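Local coordinates for PbSGBP-B lipoprotein (Prevotella bryantii B14, PDB 6D2Y), which probably binds polysaccharide as a cell-surface lipoprotein of a polysaccharide utilization locus, and carries a magnesium ion, at residues I130-K144 with D205-D218. Residues are numbered along the deposited sequence; the frame is centred on the assembly and turned at random.
Sequences ISAPSVVSMSNEWAK and DKYGSTNAPFQYMD
Phe214, just past the corner at Pro213, is packed on both faces; before that corner strand 208-212 runs nearly parallel to 134-138, 17° apart. Met138 CB lies over one face, 3.7 Å from the centroid of the Phe214 ring, and Ala212 CB covers the other. The bent chain of Met138, a selenomethionine (chi3 -102°), lays CE against Phe214 CE1 at 3.5 Å, with SE oblique to the ring, a Met-aromatic contact, while Val135 CG1 meets Phe214 CZ. Beyond the ring, the Glu141 carboxylate passes beside Phe214 CB; it is buried, with salt bridges to Arg455 and Lys314, and a water joins its OE1 to Asp218 OD2, whose OD1 is salt-bridged to Arg220.

Backbone carbonyls hold the loop end together. Glu141 O accepts from Met217 N, Ala143 O takes Tyr216 OH at 2.6 Å, and Trp142 NE1 reaches Asp218 O, which lies in the indole plane. Met217 CA sits over the five-membered ring of Trp142.

The other end is close too: Thr210 OG1 donates to Pro133 O from well above the carbonyl plane, and Ile130 CB stands 3.4 Å from the centroid of the Tyr207 ring. The open side is the outer one, where Ser131 and Val136 point away from 208-212 and are exposed.

The two strands are edges of the facing sheets of an IPT/TIG (E-set) beta-sandwich, pairing with 148-154 and 200-205 respectively; the Trp142 loop leans on strand 449-458 of the next domain, near the magnesium ligands Ser255 and Asp452.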
loop_
_atom_site.group_PDB
_atom_site.type_symbol
_atom_site.label_atom_id
_atom_site.label_comp_id
_atom_site.label_asym_id
_atom_site.label_seq_id
_atom_site.Cartn_x
_atom_site.Cartn_y
_atom_site.Cartn_z
ATOM N N ILE A 130 -22.716 0.056 -5.637
ATOM C CA ILE A 130 -21.503 -0.739 -5.497
ATOM C C ILE A 130 -20.399 0.165 -4.967
ATOM O O ILE A 130 -20.361 1.365 -5.259
ATOM C CB ILE A 130 -21.095 -1.393 -6.835
ATOM C CG1 ILE A 130 -22.259 -2.201 -7.412
ATOM C CG2 ILE A 130 -19.873 -2.286 -6.659
ATOM C CD1 ILE A 130 -22.500 -3.517 -6.707
ATOM N N SER A 131 -19.505 -0.418 -4.172
ATOM C CA SER A 131 -18.408 0.341 -3.590
ATOM C C SER A 131 -17.547 0.975 -4.676
ATOM O O SER A 131 -17.336 0.398 -5.746
ATOM C CB SER A 131 -17.554 -0.567 -2.704
ATOM O OG SER A 131 -16.494 0.157 -2.106
ATOM N N ALA A 132 -17.059 2.182 -4.392
ATOM C CA ALA A 132 -16.130 2.862 -5.275
ATOM C C ALA A 132 -14.808 2.097 -5.333
ATOM O O ALA A 132 -14.527 1.266 -4.467
ATOM C CB ALA A 132 -15.900 4.292 -4.789
ATOM N N PRO A 133 -13.985 2.347 -6.353
ATOM C CA PRO A 133 -12.706 1.632 -6.442
ATOM C C PRO A 133 -11.808 1.953 -5.259
ATOM O O PRO A 133 -11.787 3.077 -4.756
ATOM C CB PRO A 133 -12.102 2.139 -7.756
ATOM C CG PRO A 133 -13.254 2.652 -8.538
ATOM C CD PRO A 133 -14.210 3.206 -7.530
ATOM N N SER A 134 -11.071 0.944 -4.806
ATOM C CA SER A 134 -10.054 1.108 -3.781
ATOM C C SER A 134 -8.691 0.898 -4.422
ATOM O O SER A 134 -8.477 -0.105 -5.111
ATOM C CB SER A 134 -10.261 0.124 -2.627
ATOM O OG SER A 134 -9.643 -1.121 -2.901
ATOM N N VAL A 135 -7.785 1.846 -4.213
ATOM C CA VAL A 135 -6.448 1.803 -4.793
ATOM C C VAL A 135 -5.454 1.619 -3.659
ATOM O O VAL A 135 -5.440 2.401 -2.702
ATOM C CB VAL A 135 -6.139 3.074 -5.596
ATOM C CG1 VAL A 135 -4.795 2.942 -6.288
ATOM C CG2 VAL A 135 -7.244 3.342 -6.602
ATOM N N VAL A 136 -4.621 0.589 -3.762
ATOM C CA VAL A 136 -3.683 0.284 -2.690
ATOM C C VAL A 136 -2.246 0.474 -3.155
ATOM O O VAL A 136 -1.499 1.267 -2.566
ATOM C CB VAL A 136 -3.917 -1.137 -2.144
ATOM C CG1 VAL A 136 -2.858 -1.478 -1.110
ATOM C CG2 VAL A 136 -5.308 -1.246 -1.536
ATOM N N SER A 137 -1.842 -0.237 -4.206
ATOM C CA SER A 137 -0.435 -0.260 -4.574
ATOM C C SER A 137 -0.260 -0.176 -6.081
ATOM O O SER A 137 -1.151 -0.544 -6.851
ATOM C CB SER A 137 0.257 -1.527 -4.056
ATOM O OG SER A 137 -0.359 -2.688 -4.581
HETATM N N MSE A 138 0.908 0.309 -6.490
HETATM C CA MSE A 138 1.299 0.302 -7.887
HETATM C C MSE A 138 2.556 -0.560 -7.956
HETATM O O MSE A 138 3.377 -0.527 -7.036
HETATM C CB MSE A 138 1.559 1.722 -8.397
HETATM C CG MSE A 138 1.372 1.891 -9.888
HETATM SE SE MSE A 138 2.418 3.347 -10.635
HETATM C CE MSE A 138 1.083 4.704 -10.816
ATOM N N SER A 139 2.698 -1.345 -9.027
ATOM C CA SER A 139 3.808 -2.293 -9.110
ATOM C C SER A 139 5.151 -1.578 -9.029
ATOM O O SER A 139 6.026 -1.956 -8.243
ATOM C CB SER A 139 3.710 -3.103 -10.400
ATOM O OG SER A 139 3.816 -2.263 -11.536
ATOM N N ASN A 140 5.333 -0.541 -9.843
ATOM C CA ASN A 140 6.544 0.276 -9.804
ATOM C C ASN A 140 6.099 1.717 -10.017
ATOM O O ASN A 140 5.789 2.115 -11.141
ATOM C CB ASN A 140 7.541 -0.154 -10.874
ATOM C CG ASN A 140 8.804 0.702 -10.891
ATOM O OD1 ASN A 140 8.949 1.646 -10.116
ATOM N ND2 ASN A 140 9.730 0.360 -11.780
ATOM N N GLU A 141 6.072 2.495 -8.940
ATOM C CA GLU A 141 5.729 3.902 -9.071
ATOM C C GLU A 141 6.743 4.669 -9.913
ATOM O O GLU A 141 6.447 5.790 -10.342
ATOM C CB GLU A 141 5.605 4.535 -7.688
ATOM C CG GLU A 141 4.563 3.840 -6.837
ATOM C CD GLU A 141 4.440 4.426 -5.448
ATOM O OE1 GLU A 141 5.096 5.453 -5.170
ATOM O OE2 GLU A 141 3.690 3.857 -4.631
ATOM N N TRP A 142 7.934 4.100 -10.148
ATOM C CA TRP A 142 8.952 4.706 -11.000
ATOM C C TRP A 142 9.167 3.920 -12.292
ATOM O O TRP A 142 10.289 3.816 -12.791
ATOM C CB TRP A 142 10.254 4.862 -10.218
ATOM C CG TRP A 142 10.238 6.037 -9.265
ATOM C CD1 TRP A 142 9.332 6.276 -8.273
ATOM C CD2 TRP A 142 11.167 7.128 -9.227
ATOM N NE1 TRP A 142 9.644 7.441 -7.612
ATOM C CE2 TRP A 142 10.766 7.984 -8.180
ATOM C CE3 TRP A 142 12.301 7.461 -9.972
ATOM C CZ2 TRP A 142 11.459 9.148 -7.864
ATOM C CZ3 TRP A 142 12.981 8.611 -9.661
ATOM C CH2 TRP A 142 12.562 9.443 -8.615
ATOM N N ALA A 143 8.084 3.413 -12.870
ATOM C CA ALA A 143 8.187 2.614 -14.080
ATOM C C ALA A 143 8.495 3.494 -15.280
ATOM O O ALA A 143 7.886 4.550 -15.471
ATOM C CB ALA A 143 6.893 1.841 -14.321
ATOM N N LYS A 144 9.446 3.047 -16.095
ATOM C CA LYS A 144 9.818 3.765 -17.302
ATOM C C LYS A 144 8.823 3.482 -18.426
ATOM O O LYS A 144 8.010 2.556 -18.360
ATOM C CB LYS A 144 11.231 3.383 -17.738
ATOM C CG LYS A 144 12.194 3.152 -16.588
ATOM C CD LYS A 144 13.606 2.887 -17.086
ATOM C CE LYS A 144 14.635 3.351 -16.074
ATOM N NZ LYS A 144 14.199 4.597 -15.385
ATOM N N ASP A 205 -14.747 4.971 -12.149
ATOM C CA ASP A 205 -15.650 4.099 -12.889
ATOM C C ASP A 205 -17.079 4.563 -12.615
ATOM O O ASP A 205 -17.300 5.698 -12.181
ATOM C CB ASP A 205 -15.402 2.622 -12.528
ATOM C CG ASP A 205 -15.666 2.312 -11.063
ATOM O OD1 ASP A 205 -16.096 3.213 -10.314
ATOM O OD2 ASP A 205 -15.440 1.151 -10.660
ATOM N N LYS A 206 -18.050 3.679 -12.858
ATOM C CA LYS A 206 -19.453 4.050 -12.703
ATOM C C LYS A 206 -19.793 4.413 -11.264
ATOM O O LYS A 206 -20.682 5.237 -11.027
ATOM C CB LYS A 206 -20.350 2.906 -13.181
ATOM C CG LYS A 206 -21.808 3.291 -13.372
ATOM C CD LYS A 206 -22.685 2.065 -13.574
ATOM C CE LYS A 206 -24.135 2.461 -13.786
ATOM N NZ LYS A 206 -24.900 2.391 -12.512
ATOM N N TYR A 207 -19.094 3.829 -10.296
ATOM C CA TYR A 207 -19.476 3.927 -8.895
ATOM C C TYR A 207 -18.689 4.974 -8.118
ATOM O O TYR A 207 -18.894 5.104 -6.908
ATOM C CB TYR A 207 -19.336 2.556 -8.228
ATOM C CG TYR A 207 -20.071 1.466 -8.980
ATOM C CD1 TYR A 207 -21.455 1.492 -9.095
ATOM C CD2 TYR A 207 -19.382 0.422 -9.586
ATOM C CE1 TYR A 207 -22.135 0.507 -9.783
ATOM C CE2 TYR A 207 -20.055 -0.571 -10.280
ATOM C CZ TYR A 207 -21.431 -0.522 -10.374
ATOM O OH TYR A 207 -22.113 -1.503 -11.059
ATOM N N GLY A 208 -17.807 5.727 -8.773
ATOM C CA GLY A 208 -17.128 6.818 -8.098
ATOM C C GLY A 208 -15.668 7.001 -8.457
ATOM O O GLY A 208 -15.104 6.230 -9.240
ATOM N N SER A 209 -15.046 8.031 -7.882
ATOM C CA SER A 209 -13.642 8.350 -8.098
ATOM C C SER A 209 -12.898 8.274 -6.773
ATOM O O SER A 209 -13.415 8.701 -5.736
ATOM C CB SER A 209 -13.476 9.751 -8.697
ATOM O OG SER A 209 -13.703 9.748 -10.093
ATOM N N THR A 210 -11.682 7.734 -6.812
ATOM C CA THR A 210 -10.856 7.618 -5.617
ATOM C C THR A 210 -9.406 7.903 -5.975
ATOM O O THR A 210 -8.892 7.375 -6.965
ATOM C CB THR A 210 -10.985 6.229 -4.981
ATOM O OG1 THR A 210 -10.970 5.227 -6.005
ATOM C CG2 THR A 210 -12.283 6.123 -4.186
ATOM N N ASN A 211 -8.755 8.738 -5.167
ATOM C CA ASN A 211 -7.369 9.110 -5.407
ATOM C C ASN A 211 -6.430 7.976 -5.019
ATOM O O ASN A 211 -6.616 7.319 -3.990
ATOM C CB ASN A 211 -7.006 10.370 -4.620
ATOM C CG ASN A 211 -7.346 11.644 -5.366
ATOM O OD1 ASN A 211 -8.456 11.805 -5.875
ATOM N ND2 ASN A 211 -6.387 12.561 -5.438
ATOM N N ALA A 212 -5.416 7.755 -5.846
ATOM C CA ALA A 212 -4.403 6.760 -5.546
ATOM C C ALA A 212 -3.434 7.290 -4.491
ATOM O O ALA A 212 -3.130 8.486 -4.463
ATOM C CB ALA A 212 -3.635 6.386 -6.807
ATOM N N PRO A 213 -2.933 6.420 -3.610
ATOM C CA PRO A 213 -1.978 6.874 -2.591
ATOM C C PRO A 213 -0.554 6.953 -3.114
ATOM O O PRO A 213 0.395 6.640 -2.390
ATOM C CB PRO A 213 -2.112 5.810 -1.497
ATOM C CG PRO A 213 -2.458 4.569 -2.252
ATOM C CD PRO A 213 -3.314 5.008 -3.420
ATOM N N PHE A 214 -0.392 7.363 -4.368
ATOM C CA PHE A 214 0.931 7.468 -4.963
ATOM C C PHE A 214 0.855 8.369 -6.183
ATOM O O PHE A 214 -0.222 8.627 -6.725
ATOM C CB PHE A 214 1.491 6.092 -5.343
ATOM C CG PHE A 214 0.491 5.185 -6.011
ATOM C CD1 PHE A 214 0.062 5.430 -7.307
ATOM C CD2 PHE A 214 -0.018 4.084 -5.341
ATOM C CE1 PHE A 214 -0.856 4.596 -7.919
ATOM C CE2 PHE A 214 -0.936 3.248 -5.948
ATOM C CZ PHE A 214 -1.354 3.504 -7.238
ATOM N N GLN A 215 2.023 8.840 -6.610
ATOM C CA GLN A 215 2.155 9.641 -7.814
ATOM C C GLN A 215 3.191 8.995 -8.723
ATOM O O GLN A 215 4.010 8.183 -8.286
ATOM C CB GLN A 215 2.558 11.089 -7.492
ATOM C CG GLN A 215 1.541 11.846 -6.653
ATOM C CD GLN A 215 1.972 13.269 -6.354
ATOM O OE1 GLN A 215 3.159 13.594 -6.390
ATOM N NE2 GLN A 215 1.004 14.130 -6.062
ATOM N N TYR A 216 3.143 9.360 -10.000
ATOM C CA TYR A 216 4.119 8.853 -10.956
ATOM C C TYR A 216 5.464 9.538 -10.734
ATOM O O TYR A 216 5.524 10.766 -10.647
ATOM C CB TYR A 216 3.631 9.104 -12.381
ATOM C CG TYR A 216 4.538 8.522 -13.432
ATOM C CD1 TYR A 216 5.052 7.239 -13.295
ATOM C CD2 TYR A 216 4.908 9.262 -14.546
ATOM C CE1 TYR A 216 5.886 6.700 -14.250
ATOM C CE2 TYR A 216 5.749 8.731 -15.506
ATOM C CZ TYR A 216 6.236 7.449 -15.349
ATOM O OH TYR A 216 7.073 6.908 -16.299
HETATM N N MSE A 217 6.543 8.753 -10.660
HETATM C CA MSE A 217 7.872 9.271 -10.290
HETATM C C MSE A 217 7.813 9.959 -8.934
HETATM O O MSE A 217 8.409 11.015 -8.765
HETATM C CB MSE A 217 8.409 10.279 -11.317
HETATM C CG MSE A 217 8.594 9.780 -12.765
HETATM SE SE MSE A 217 10.038 8.528 -13.220
HETATM C CE MSE A 217 9.168 6.882 -13.791
ATOM N N ASP A 218 7.103 9.364 -7.978
ATOM C CA ASP A 218 6.827 10.030 -6.709
ATOM C C ASP A 218 8.117 10.380 -5.975
ATOM O O ASP A 218 8.974 9.518 -5.756
ATOM C CB ASP A 218 5.950 9.134 -5.837
ATOM C CG ASP A 218 5.070 9.918 -4.889
ATOM O OD1 ASP A 218 5.366 11.105 -4.637
ATOM O OD2 ASP A 218 4.075 9.341 -4.402
HETATM O O HOH W 1 4.877 7.266 -3.239
#